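Local atomic coordinates of PfkB family carbohydrate kinase (Listeria grayi DSM 20601, PDB entry 4GM6), a protein that probably phosphorylates a sugar or related small molecule, as other PfkB-family carbohydrate kinases do, though its own substrate is not established. Residues 30-35 / 130-135; 39-44 / 116-121; 247-252 / 267-272; 62-67 / 95-100; 278-283 / 316-321. All coordinates share one frame; numbering follows the deposited sequence. Where two conformers were deposited one is given.

Interaction 1 (30-35 / 130-135)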
# COMPACT_ATOMS: atom_id res chain seq x y z
N ILE C 30 0.11 -33.46 -13.94
CA ILE C 30 0.76 -33.94 -12.72
C ILE C 30 1.84 -32.96 -12.31
O ILE C 30 2.71 -32.59 -13.11
CB ILE C 30 1.40 -35.31 -12.92
CG1 ILE C 30 0.33 -36.34 -13.31
CG2 ILE C 30 2.11 -35.76 -11.65
CD1 ILE C 30 0.91 -37.66 -13.79
N GLY C 31 1.81 -32.52 -11.06
CA GLY C 31 2.81 -31.57 -10.65
C GLY C 31 2.53 -30.91 -9.33
O GLY C 31 1.42 -30.99 -8.81
N GLU C 32 3.55 -30.24 -8.81
CA GLU C 32 3.49 -29.62 -7.50
C GLU C 32 3.09 -28.15 -7.61
O GLU C 32 3.56 -27.46 -8.52
CB GLU C 32 4.85 -29.72 -6.83
CG GLU C 32 4.93 -28.97 -5.52
CD GLU C 32 6.23 -29.21 -4.78
OE1 GLU C 32 7.22 -29.63 -5.41
OE2 GLU C 32 6.26 -28.95 -3.56
N LEU C 33 2.25 -27.69 -6.69
CA LEU C 33 1.92 -26.28 -6.56
C LEU C 33 2.85 -25.61 -5.55
O LEU C 33 3.12 -26.17 -4.49
CB LEU C 33 0.47 -26.08 -6.11
CG LEU C 33 -0.57 -26.21 -7.21
CD1 LEU C 33 -0.90 -27.68 -7.38
CD2 LEU C 33 -1.83 -25.41 -6.90
N LEU C 34 3.32 -24.42 -5.89
CA LEU C 34 4.23 -23.68 -5.02
C LEU C 34 3.58 -22.36 -4.64
O LEU C 34 2.81 -21.79 -5.42
CB LEU C 34 5.55 -23.38 -5.75
CG LEU C 34 6.32 -24.61 -6.20
CD1 LEU C 34 7.56 -24.21 -6.99
CD2 LEU C 34 6.69 -25.40 -4.96
N MET C 35 3.90 -21.84 -3.47
CA MET C 35 3.53 -20.46 -3.23
C MET C 35 4.73 -19.59 -3.58
O MET C 35 5.84 -19.78 -3.05
CB MET C 35 3.10 -20.22 -1.79
CG MET C 35 2.84 -18.74 -1.53
SD MET C 35 2.12 -18.40 0.09
CE MET C 35 3.31 -19.15 1.18
N GLN C 130 12.15 -27.88 -1.02
CA GLN C 130 12.50 -29.19 -0.47
C GLN C 130 11.62 -29.52 0.72
O GLN C 130 11.13 -28.63 1.43
CB GLN C 130 13.96 -29.24 -0.04
CG GLN C 130 14.96 -29.36 -1.18
CD GLN C 130 16.39 -29.36 -0.68
OE1 GLN C 130 16.75 -30.14 0.20
NE2 GLN C 130 17.21 -28.47 -1.23
N HIS C 131 11.44 -30.82 0.94
CA HIS C 131 10.70 -31.35 2.09
C HIS C 131 9.21 -31.00 2.06
O HIS C 131 8.51 -31.19 3.04
CB HIS C 131 11.31 -30.89 3.41
CG HIS C 131 12.80 -31.04 3.48
ND1 HIS C 131 13.41 -32.24 3.77
CD2 HIS C 131 13.79 -30.14 3.32
CE1 HIS C 131 14.72 -32.07 3.77
NE2 HIS C 131 14.98 -30.80 3.50
N SER C 132 8.73 -30.50 0.93
CA SER C 132 7.30 -30.27 0.78
C SER C 132 6.52 -31.59 0.79
O SER C 132 7.09 -32.66 0.57
CB SER C 132 7.01 -29.48 -0.51
OG SER C 132 7.22 -30.30 -1.66
N SER C 133 5.22 -31.52 1.05
CA SER C 133 4.34 -32.69 0.95
C SER C 133 4.53 -33.41 -0.38
O SER C 133 4.69 -34.63 -0.43
CB SER C 133 2.88 -32.27 1.11
OG SER C 133 2.67 -31.61 2.36
N PHE C 134 4.47 -32.65 -1.47
CA PHE C 134 4.61 -33.26 -2.79
C PHE C 134 5.97 -33.93 -2.93
O PHE C 134 6.07 -35.08 -3.36
CB PHE C 134 4.43 -32.22 -3.89
CG PHE C 134 4.28 -32.83 -5.25
CD1 PHE C 134 3.03 -32.96 -5.83
CD2 PHE C 134 5.39 -33.29 -5.95
CE1 PHE C 134 2.88 -33.52 -7.08
CE2 PHE C 134 5.25 -33.86 -7.21
CZ PHE C 134 3.99 -33.97 -7.77
N ALA C 135 7.03 -33.20 -2.56
CA ALA C 135 8.39 -33.72 -2.69
C ALA C 135 8.60 -35.00 -1.88
O ALA C 135 9.24 -35.93 -2.36
CB ALA C 135 9.40 -32.66 -2.29
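E32 and F134 form the dense part of this contact, and S132 adds its polar end. The aromatic ring lies over the aliphatic base of the glutamate: E32 CB sits 3.8 Å from the centroid of the F134 ring, 20° off its normal, a CH-pi contact displaced toward the ring's rim. Because CG of E32 stands opposite the backbone N (chi1 174°) and the rest of the chain runs straight on, the carboxylate travels past F134 CB and arrives at the serine. There S132 OG gives its proton to E32 OE2 across 2.5 Å, reaching the oxygen on its syn side but well out of the carboxylate plane. The same hydroxyl oxygen accepts from A135 N at 3.0 Å, so S132 is the N-cap of the short helix that follows. One side chain thus closes a helix start while holding a buried glutamate. The second oxygen, E32 OE1, is salt-bridged to R129, which probably keeps the acid ionised. At the other end of the ring, G31 O comes within 3.4 Å of F134 CE1.

Packing is looser on the outer side, where Q130 is exposed and H131 stacks on H131 of a second subunit; neither meets segment 30-35. Inward, the contact lies between strand 73-79, where T77 touches F134, and helix 158-163, whose L163 reaches both E32 and F134. W167 stacks on the F134 ring and its NE1 bonds to F134 O, so helix 165-180 also borders the short helix.

Interaction 2 (39-44 / 116-121)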
# COMPACT_ATOMS: atom_id res chain seq x y z
N THR C 39 9.13 -9.76 -4.26
CA THR C 39 9.36 -8.36 -3.88
C THR C 39 8.74 -7.46 -4.94
O THR C 39 8.44 -7.89 -6.04
CB THR C 39 10.86 -8.01 -3.79
OG1 THR C 39 11.45 -7.99 -5.10
CG2 THR C 39 11.59 -9.02 -2.94
N GLN C 40 8.56 -6.20 -4.60
CA GLN C 40 8.01 -5.23 -5.54
C GLN C 40 9.14 -4.74 -6.47
O GLN C 40 10.33 -4.93 -6.17
CB GLN C 40 7.34 -4.07 -4.73
CG GLN C 40 6.16 -4.58 -3.86
CD GLN C 40 6.61 -5.33 -2.59
OE1 GLN C 40 7.52 -4.87 -1.90
NE2 GLN C 40 5.99 -6.51 -2.29
N GLN C 41 8.78 -4.11 -7.58
CA GLN C 41 9.77 -3.59 -8.50
C GLN C 41 10.79 -2.67 -7.81
O GLN C 41 10.43 -1.81 -7.00
CB GLN C 41 9.09 -2.82 -9.64
CG GLN C 41 10.10 -2.33 -10.68
CD GLN C 41 9.44 -1.74 -11.92
OE1 GLN C 41 8.40 -1.07 -11.85
NE2 GLN C 41 10.06 -1.96 -13.05
N GLY C 42 12.07 -2.88 -8.12
CA GLY C 42 13.15 -2.04 -7.59
C GLY C 42 13.50 -2.29 -6.13
O GLY C 42 14.36 -1.61 -5.56
N ILE C 43 12.84 -3.25 -5.51
CA ILE C 43 13.13 -3.55 -4.11
C ILE C 43 13.84 -4.90 -3.97
O ILE C 43 13.27 -5.92 -4.31
CB ILE C 43 11.86 -3.64 -3.24
CG1 ILE C 43 10.94 -2.43 -3.49
CG2 ILE C 43 12.24 -3.79 -1.76
CD1 ILE C 43 11.28 -1.22 -2.67
N PRO C 44 15.07 -4.90 -3.44
CA PRO C 44 15.76 -6.17 -3.23
C PRO C 44 15.29 -6.87 -1.96
O PRO C 44 14.68 -6.23 -1.09
CB PRO C 44 17.22 -5.73 -3.04
CG PRO C 44 17.10 -4.39 -2.39
CD PRO C 44 15.90 -3.75 -3.05
N SER C 116 12.46 -9.12 -7.68
CA SER C 116 12.13 -8.47 -8.93
C SER C 116 13.40 -8.05 -9.68
O SER C 116 14.41 -7.71 -9.06
CB SER C 116 11.26 -7.25 -8.63
OG SER C 116 11.00 -6.49 -9.80
N GLY C 117 13.34 -8.07 -11.00
CA GLY C 117 14.41 -7.56 -11.86
C GLY C 117 13.83 -6.56 -12.84
O GLY C 117 12.68 -6.68 -13.27
N THR C 118 14.63 -5.56 -13.19
CA THR C 118 14.25 -4.51 -14.10
C THR C 118 15.53 -4.07 -14.82
O THR C 118 16.60 -4.04 -14.22
CB THR C 118 13.68 -3.30 -13.34
OG1 THR C 118 12.49 -3.66 -12.62
CG2 THR C 118 13.38 -2.16 -14.31
N ALA C 119 15.41 -3.72 -16.09
CA ALA C 119 16.55 -3.21 -16.87
C ALA C 119 17.76 -4.14 -16.77
O ALA C 119 17.68 -5.31 -17.16
CB ALA C 119 16.90 -1.79 -16.45
N LEU C 120 18.89 -3.64 -16.26
CA LEU C 120 20.10 -4.48 -16.26
C LEU C 120 20.06 -5.58 -15.21
O LEU C 120 20.75 -6.59 -15.36
CB LEU C 120 21.39 -3.64 -16.12
CG LEU C 120 21.71 -2.59 -17.17
CD1 LEU C 120 22.98 -1.83 -16.78
CD2 LEU C 120 21.85 -3.18 -18.57
N LYS C 121 19.23 -5.42 -14.17
CA LYS C 121 19.23 -6.38 -13.09
C LYS C 121 18.22 -7.48 -13.33
O LYS C 121 17.01 -7.24 -13.33
CB LYS C 121 18.89 -5.71 -11.74
CG LYS C 121 19.06 -6.67 -10.56
CD LYS C 121 17.98 -6.52 -9.50
CE LYS C 121 17.99 -7.66 -8.48
NZ LYS C 121 16.99 -8.75 -8.74
O HOH W 1 13.00 -4.64 -10.16
O HOH W 2 14.86 -6.03 -7.06
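Q41 turns CG opposite its backbone N (chi1 -176°) and stays extended, which delivers its amide to T118. The two side chains cross at about a right angle, and Q41 NE2 donates to T118 OG1 over 3.0 Å, with the hydroxyl oxygen lying in the amide plane. T39 takes a different turn: OG1 sits between N and the carbonyl carbon (chi1 70°), where it faces both S116 N and I43 O. T39 OG1 accepts from S116 N at 3.0 Å in an almost straight line (178°) and passes its proton to I43 O, 2.9 Å away. S116 CB meets Q40 O. The first loop is a type II turn from Q40 to I43, closed by the bond from I43 N to Q40 O, with G42 at the position of positive phi. Facing it is a type II' turn from T118 to K121. Both turns leave the small four-stranded sheet that, in PfkB-family sugar kinases, serves as a lid and often as a subunit interface. A water links the loops, accepting from G42 N at 2.9 Å and lying 2.7 Å from both S116 OG and T118 OG1. K121 NZ reaches back to S116 O across 2.8 Å and is also paired with E115. T118 O takes a hydrogen bond from S325 of a third subunit.

Interaction 3 (247-252 / 267-272)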
# COMPACT_ATOMS: atom_id res chain seq x y z
N GLU C 247 5.67 -36.70 -32.35
CA GLU C 247 4.88 -36.09 -33.44
C GLU C 247 5.17 -34.57 -33.65
O GLU C 247 5.37 -34.11 -34.77
CB GLU C 247 3.40 -36.35 -33.17
CG GLU C 247 2.44 -35.77 -34.20
CD GLU C 247 1.00 -36.08 -33.84
OE1 GLU C 247 0.08 -35.46 -34.44
OE2 GLU C 247 0.78 -36.93 -32.93
N LEU C 248 5.19 -33.77 -32.58
CA LEU C 248 5.60 -32.35 -32.74
C LEU C 248 6.32 -31.77 -31.54
O LEU C 248 6.02 -32.14 -30.41
CB LEU C 248 4.43 -31.44 -33.16
CG LEU C 248 3.29 -31.13 -32.20
CD1 LEU C 248 2.53 -29.92 -32.71
CD2 LEU C 248 2.36 -32.33 -32.08
N PHE C 249 7.30 -30.91 -31.84
CA PHE C 249 8.02 -30.17 -30.82
C PHE C 249 7.49 -28.74 -30.81
O PHE C 249 6.95 -28.27 -31.81
CB PHE C 249 9.53 -30.14 -31.10
CG PHE C 249 10.19 -31.49 -31.05
CD1 PHE C 249 10.64 -32.02 -29.84
CD2 PHE C 249 10.38 -32.22 -32.21
CE1 PHE C 249 11.26 -33.25 -29.80
CE2 PHE C 249 11.00 -33.46 -32.17
CZ PHE C 249 11.44 -33.98 -30.96
N TYR C 250 7.65 -28.05 -29.69
CA TYR C 250 7.26 -26.64 -29.63
C TYR C 250 8.07 -25.94 -28.57
O TYR C 250 8.46 -26.55 -27.57
CB TYR C 250 5.76 -26.50 -29.34
CG TYR C 250 5.31 -27.15 -28.05
CD1 TYR C 250 5.08 -28.53 -27.99
CD2 TYR C 250 5.08 -26.40 -26.90
CE1 TYR C 250 4.66 -29.13 -26.81
CE2 TYR C 250 4.65 -27.00 -25.72
CZ TYR C 250 4.45 -28.36 -25.69
OH TYR C 250 4.03 -28.97 -24.52
N ALA C 251 8.32 -24.65 -28.77
CA ALA C 251 9.07 -23.85 -27.82
C ALA C 251 9.02 -22.41 -28.26
O ALA C 251 8.56 -22.10 -29.37
CB ALA C 251 10.51 -24.33 -27.74
N THR C 252 9.50 -21.51 -27.41
CA THR C 252 9.67 -20.13 -27.82
C THR C 252 11.15 -19.85 -28.01
O THR C 252 11.99 -20.44 -27.36
CB THR C 252 9.10 -19.15 -26.79
OG1 THR C 252 9.60 -19.47 -25.50
CG2 THR C 252 7.59 -19.23 -26.76
N HIS C 267 7.97 -21.29 -31.96
CA HIS C 267 8.30 -22.31 -32.95
C HIS C 267 7.40 -23.53 -32.70
O HIS C 267 7.11 -23.91 -31.55
CB HIS C 267 9.76 -22.77 -32.84
CG HIS C 267 10.77 -21.73 -33.25
ND1 HIS C 267 12.09 -21.78 -32.86
CD2 HIS C 267 10.65 -20.58 -33.98
CE1 HIS C 267 12.74 -20.72 -33.34
NE2 HIS C 267 11.89 -19.97 -34.02
N LEU C 268 6.95 -24.13 -33.78
CA LEU C 268 6.22 -25.39 -33.71
C LEU C 268 6.62 -26.26 -34.91
O LEU C 268 6.41 -25.88 -36.06
CB LEU C 268 4.71 -25.13 -33.67
CG LEU C 268 3.79 -26.35 -33.56
CD1 LEU C 268 4.22 -27.27 -32.42
CD2 LEU C 268 2.35 -25.89 -33.36
N TRP C 269 7.22 -27.42 -34.61
CA TRP C 269 7.76 -28.32 -35.64
C TRP C 269 6.92 -29.58 -35.71
O TRP C 269 6.67 -30.25 -34.70
CB TRP C 269 9.22 -28.67 -35.30
CG TRP C 269 9.94 -29.48 -36.35
CD1 TRP C 269 10.87 -29.01 -37.24
CD2 TRP C 269 9.80 -30.88 -36.61
NE1 TRP C 269 11.31 -30.04 -38.05
CE2 TRP C 269 10.66 -31.20 -37.69
CE3 TRP C 269 9.01 -31.90 -36.06
CZ2 TRP C 269 10.78 -32.50 -38.21
CZ3 TRP C 269 9.13 -33.20 -36.58
CH2 TRP C 269 10.00 -33.48 -37.64
N THR C 270 6.48 -29.92 -36.92
CA THR C 270 5.68 -31.11 -37.10
C THR C 270 5.73 -31.61 -38.54
O THR C 270 5.59 -30.82 -39.49
CB THR C 270 4.22 -30.92 -36.64
OG1 THR C 270 3.60 -32.21 -36.45
CG2 THR C 270 3.44 -30.09 -37.63
N GLN C 271 5.94 -32.92 -38.68
CA GLN C 271 6.08 -33.61 -39.97
C GLN C 271 7.00 -32.86 -40.93
O GLN C 271 6.58 -32.45 -42.02
CB GLN C 271 4.71 -33.92 -40.60
CG GLN C 271 3.60 -32.93 -40.28
CD GLN C 271 2.22 -33.53 -40.55
OE1 GLN C 271 1.88 -34.58 -40.02
NE2 GLN C 271 1.43 -32.88 -41.38
N GLY C 272 8.24 -32.62 -40.51
CA GLY C 272 9.29 -32.12 -41.41
C GLY C 272 9.39 -30.63 -41.54
O GLY C 272 10.29 -30.11 -42.20
O HOH W 3 6.04 -35.15 -37.14
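E247 and T270 mark the end of this strand pair in an unusual way, with a side chain standing in for the backbone. T270 OG1, anti to its own N (chi1 -163°), donates to E247 O at 3.1 Å from 46° above the carbonyl plane, away from either lone pair. A water donates to the same E247 O over 2.7 Å and in turn accepts from Q271 N, bridging the strands where direct pairing stops.

Regular antiparallel bonding follows. F249 and W269 form a hydrogen-bonded pair, the straighter bond running from W269 N to F249 O at 2.9 Å (166°). A251 and H267 form the next, led by H267 N to A251 O at 2.8 Å. Between them Y250 faces L268 as a non-hydrogen-bonded pair.

The two faces differ in character. F249 and W269 leave the sheet side by side in the same direction and meet loosely, F249 CD2 lying 4.1 Å from W269 CE3, with the indole at the edge of the phenyl ring. Y236 of helix 235-242 meets both rings obliquely, and H240 adds a further partner for the indole. On the other face L248 and Y250 pack against helix 291-304, where I303 and Y295 lie. H267 O also takes a hydrogen bond from Y295.

With short segments running at 171° to one another, this is a beta hairpin. Strand 248-256 continues the parallel part of the main sheet, and the hairpin turns the chain back into antiparallel strand 261-270, within the helix-flanked alpha/beta architecture of the ribokinase-like PfkB fold.

Interaction 4 (62-67 / 95-100)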
# COMPACT_ATOMS: atom_id res chain seq x y z
N VAL C 62 -0.29 -24.72 -16.44
CA VAL C 62 -0.80 -25.22 -17.69
C VAL C 62 -2.27 -25.60 -17.53
O VAL C 62 -3.09 -25.30 -18.41
CB VAL C 62 0.04 -26.39 -18.25
CG1 VAL C 62 -0.73 -27.14 -19.33
CG2 VAL C 62 1.34 -25.83 -18.80
N ALA C 63 -2.62 -26.23 -16.41
CA ALA C 63 -4.00 -26.63 -16.16
C ALA C 63 -4.93 -25.42 -16.10
O ALA C 63 -5.97 -25.40 -16.74
CB ALA C 63 -4.11 -27.44 -14.88
N VAL C 64 -4.57 -24.42 -15.31
CA VAL C 64 -5.38 -23.21 -15.21
C VAL C 64 -5.55 -22.55 -16.58
O VAL C 64 -6.65 -22.16 -16.96
CB VAL C 64 -4.78 -22.20 -14.19
CG1 VAL C 64 -5.40 -20.80 -14.34
CG2 VAL C 64 -4.96 -22.71 -12.77
N ASN C 65 -4.46 -22.41 -17.33
CA ASN C 65 -4.54 -21.73 -18.62
C ASN C 65 -5.42 -22.50 -19.61
O ASN C 65 -6.16 -21.89 -20.38
CB ASN C 65 -3.14 -21.47 -19.20
CG ASN C 65 -2.29 -20.60 -18.30
OD1 ASN C 65 -2.81 -19.82 -17.50
ND2 ASN C 65 -0.98 -20.72 -18.43
N LEU C 66 -5.34 -23.84 -19.59
CA LEU C 66 -6.21 -24.65 -20.46
C LEU C 66 -7.67 -24.39 -20.10
O LEU C 66 -8.51 -24.22 -20.98
CB LEU C 66 -5.90 -26.16 -20.36
CG LEU C 66 -4.73 -26.60 -21.23
CD1 LEU C 66 -4.32 -28.05 -20.97
CD2 LEU C 66 -5.04 -26.39 -22.70
N SER C 67 -7.94 -24.36 -18.80
CA SER C 67 -9.29 -24.15 -18.32
C SER C 67 -9.81 -22.77 -18.73
O SER C 67 -11.01 -22.58 -18.96
CB SER C 67 -9.33 -24.28 -16.80
OG SER C 67 -10.61 -23.98 -16.30
N HIS C 95 -10.06 -21.03 -10.43
CA HIS C 95 -9.78 -21.12 -11.86
C HIS C 95 -10.37 -22.37 -12.49
O HIS C 95 -10.03 -22.74 -13.62
CB HIS C 95 -8.27 -21.05 -12.12
CG HIS C 95 -7.66 -19.74 -11.74
ND1 HIS C 95 -7.95 -18.57 -12.41
CD2 HIS C 95 -6.81 -19.41 -10.74
CE1 HIS C 95 -7.28 -17.57 -11.85
NE2 HIS C 95 -6.58 -18.05 -10.84
N GLN C 96 -11.24 -23.02 -11.72
CA GLN C 96 -12.04 -24.16 -12.17
C GLN C 96 -11.24 -25.37 -12.66
O GLN C 96 -11.66 -26.07 -13.57
CB GLN C 96 -13.06 -23.71 -13.22
CG GLN C 96 -14.08 -22.75 -12.64
CD GLN C 96 -15.24 -22.49 -13.57
OE1 GLN C 96 -15.09 -21.85 -14.61
NE2 GLN C 96 -16.42 -23.00 -13.21
N VAL C 97 -10.09 -25.61 -12.04
CA VAL C 97 -9.39 -26.87 -12.27
C VAL C 97 -9.95 -27.86 -11.27
O VAL C 97 -10.14 -27.53 -10.10
CB VAL C 97 -7.88 -26.71 -12.05
CG1 VAL C 97 -7.16 -28.03 -12.26
CG2 VAL C 97 -7.32 -25.65 -13.00
N ASP C 98 -10.25 -29.07 -11.74
CA ASP C 98 -10.79 -30.15 -10.91
C ASP C 98 -9.82 -30.48 -9.78
O ASP C 98 -8.63 -30.68 -10.01
CB ASP C 98 -11.00 -31.40 -11.78
CG ASP C 98 -11.78 -32.51 -11.06
OD1 ASP C 98 -12.31 -32.28 -9.95
OD2 ASP C 98 -11.88 -33.62 -11.63
N THR C 99 -10.34 -30.56 -8.55
CA THR C 99 -9.49 -30.87 -7.40
C THR C 99 -9.69 -32.29 -6.84
O THR C 99 -9.05 -32.68 -5.86
CB THR C 99 -9.68 -29.84 -6.27
OG1 THR C 99 -11.05 -29.82 -5.85
CG2 THR C 99 -9.28 -28.43 -6.74
N ALA C 100 -10.59 -33.06 -7.44
CA ALA C 100 -10.88 -34.40 -6.96
C ALA C 100 -9.63 -35.27 -6.74
O ALA C 100 -9.68 -36.24 -5.98
CB ALA C 100 -11.86 -35.12 -7.89
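H95 can be followed outward against V64, whose two methyls receive it. H95 CB touches both, 3.6 Å from V64 CG1 and 3.8 Å from V64 CG2. The next atom, H95 CG, is again 3.6 Å from V64 CG1, because that methyl stands over one face of the imidazole, 28° off the ring normal: a CH-pi contact placed toward the CB side of the ring. Beyond it the two branches of the ring draw back from the valine, and ND1 turns to a polar partner, K68. H91 meets the same ring edge-to-face.

Two residues on, V97 CG2 approaches V64 CG2 to 3.8 Å, and V97 CG1 lies 4.1 Å from A63 CB. The backbone here ends helix 83-94 in a Schellman motif, Q96 being the C-prime residue with positive phi. S67 OG, turned opposite its backbone N (chi1 176°), donates to H95 O at 3.0 Å and so ties helix 58-68 to this terminus. Q96 itself packs on W93 of a fourth subunit.

The chemistry is therefore mostly apolar, with one hydroxyl supplying a carbonyl at the end of a helix. If K68 donates to H95 ND1, the imidazole is probably neutral, with its proton on NE2.

Interaction 5 (278-283 / 316-321)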
# COMPACT_ATOMS: atom_id res chain seq x y z
N GLU C 278 5.19 -14.38 -35.76
CA GLU C 278 5.95 -13.13 -35.89
C GLU C 278 6.84 -13.06 -34.65
O GLU C 278 6.60 -13.78 -33.67
CB GLU C 278 5.03 -11.90 -35.98
CG GLU C 278 4.57 -11.34 -34.63
CD GLU C 278 3.92 -9.95 -34.72
OE1 GLU C 278 4.40 -9.00 -34.05
OE2 GLU C 278 2.92 -9.81 -35.45
N GLU C 279 7.88 -12.24 -34.69
CA GLU C 279 8.67 -12.03 -33.49
C GLU C 279 8.14 -10.80 -32.75
O GLU C 279 8.05 -9.72 -33.33
CB GLU C 279 10.14 -11.84 -33.84
CG GLU C 279 11.07 -11.92 -32.64
CD GLU C 279 12.51 -12.13 -33.07
OE1 GLU C 279 13.12 -11.17 -33.59
OE2 GLU C 279 13.04 -13.25 -32.89
N TYR C 280 7.78 -10.97 -31.48
CA TYR C 280 7.29 -9.86 -30.65
C TYR C 280 8.40 -9.21 -29.85
O TYR C 280 9.28 -9.89 -29.31
CB TYR C 280 6.25 -10.36 -29.64
CG TYR C 280 4.94 -10.78 -30.24
CD1 TYR C 280 3.94 -9.85 -30.47
CD2 TYR C 280 4.71 -12.10 -30.58
CE1 TYR C 280 2.73 -10.23 -31.03
CE2 TYR C 280 3.51 -12.49 -31.14
CZ TYR C 280 2.53 -11.55 -31.35
OH TYR C 280 1.34 -11.93 -31.90
N ALA C 281 8.34 -7.89 -29.76
CA ALA C 281 9.19 -7.15 -28.85
C ALA C 281 8.37 -6.82 -27.61
O ALA C 281 7.34 -6.18 -27.69
CB ALA C 281 9.70 -5.89 -29.53
N ILE C 282 8.83 -7.30 -26.45
CA ILE C 282 8.12 -7.09 -25.20
C ILE C 282 8.92 -6.18 -24.30
O ILE C 282 10.01 -6.55 -23.85
CB ILE C 282 7.89 -8.43 -24.47
CG1 ILE C 282 7.17 -9.42 -25.41
CG2 ILE C 282 7.15 -8.21 -23.17
CD1 ILE C 282 7.02 -10.83 -24.85
N TYR C 283 8.38 -4.99 -24.00
CA TYR C 283 9.04 -4.06 -23.10
C TYR C 283 8.05 -2.99 -22.65
O TYR C 283 7.30 -2.47 -23.46
CB TYR C 283 10.24 -3.40 -23.79
CG TYR C 283 10.70 -2.15 -23.08
CD1 TYR C 283 10.20 -0.91 -23.43
CD2 TYR C 283 11.62 -2.23 -22.03
CE1 TYR C 283 10.62 0.24 -22.77
CE2 TYR C 283 12.05 -1.09 -21.38
CZ TYR C 283 11.53 0.14 -21.75
OH TYR C 283 11.93 1.28 -21.11
N ALA C 316 -0.59 -19.20 -29.86
CA ALA C 316 0.15 -19.52 -28.64
C ALA C 316 1.22 -18.49 -28.33
O ALA C 316 1.43 -18.13 -27.18
CB ALA C 316 0.76 -20.91 -28.71
N THR C 317 1.92 -18.01 -29.36
CA THR C 317 2.91 -16.97 -29.12
C THR C 317 2.24 -15.68 -28.62
O THR C 317 2.80 -14.99 -27.77
CB THR C 317 3.75 -16.68 -30.38
OG1 THR C 317 4.27 -17.92 -30.89
CG2 THR C 317 4.91 -15.75 -30.03
N ALA C 318 1.05 -15.38 -29.13
CA ALA C 318 0.30 -14.22 -28.66
C ALA C 318 -0.11 -14.39 -27.21
O ALA C 318 -0.03 -13.45 -26.41
CB ALA C 318 -0.92 -13.99 -29.54
N ALA C 319 -0.54 -15.59 -26.85
CA ALA C 319 -0.96 -15.85 -25.47
C ALA C 319 0.20 -15.65 -24.51
O ALA C 319 0.05 -15.06 -23.44
CB ALA C 319 -1.47 -17.29 -25.35
N ALA C 320 1.35 -16.19 -24.89
CA ALA C 320 2.55 -16.09 -24.08
C ALA C 320 2.99 -14.64 -23.95
O ALA C 320 3.44 -14.20 -22.90
CB ALA C 320 3.66 -16.93 -24.70
N GLY C 321 2.87 -13.89 -25.05
CA GLY C 321 3.30 -12.50 -25.05
C GLY C 321 2.48 -11.68 -24.07
O GLY C 321 3.03 -10.92 -23.27
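T317, which meets Y280 with its methyl, has its OG1 held by V313 O, one turn back, and weakly by the hydroxyl of S277. This places OG1 beside the backbone N (chi1 -51°) and leaves the methyl to face the strand. T317 CG2 meets the edge of the Y280 ring near its plane, 3.7 Å from CD2 and equally far from CE2. The ring reaches on along the helix until Y280 OH stands 3.9 Å from A318 CB. One turn further, I282 CD1 rests 4.1 Å from G321 CA, on a residue without a side chain that lets the isoleucine approach the helix backbone.

Strand 280-282 and helix 316-321 run almost in the same direction, 7° apart, with axes about 10.3 Å from each other. That is the layering of a helix on a sheet, and here the strand is the outermost of the main sheet within the chain. L264 of the adjacent strand pairs with Y280, F341 of helix 335-344 packs on A318, and L120 of a fifth subunit covers Y280 and I282.

No hydrogen bond crosses the interface. The contact rests on methyls, a ring edge and a bare helix backbone, while the threonine's polar atom is bonded mainly within its own helix.

Overall arrangement
Interactions 1 and 5 are the buried contacts, on opposite sides of the chain's centre with their own centres about 30 Å apart, yet one secures a carboxylate through hydroxyl and arginine whereas the other is apolar. Interactions 3, 4 and 5 all reach the main sheet: 3 forms a hairpin near one end, 5 lays a helix on the adjoining edge strand 273-282, and 4 joins helix 58-68 to the start of the opposite edge strand. Interaction 2, more peripheral, joins two loops that leave the small sheet and relies on polar groups and water. Its L120, in a neighbouring subunit, covers interaction 5. Along the chain, interactions 2 and 4 are nested within the loop closed by interaction 1.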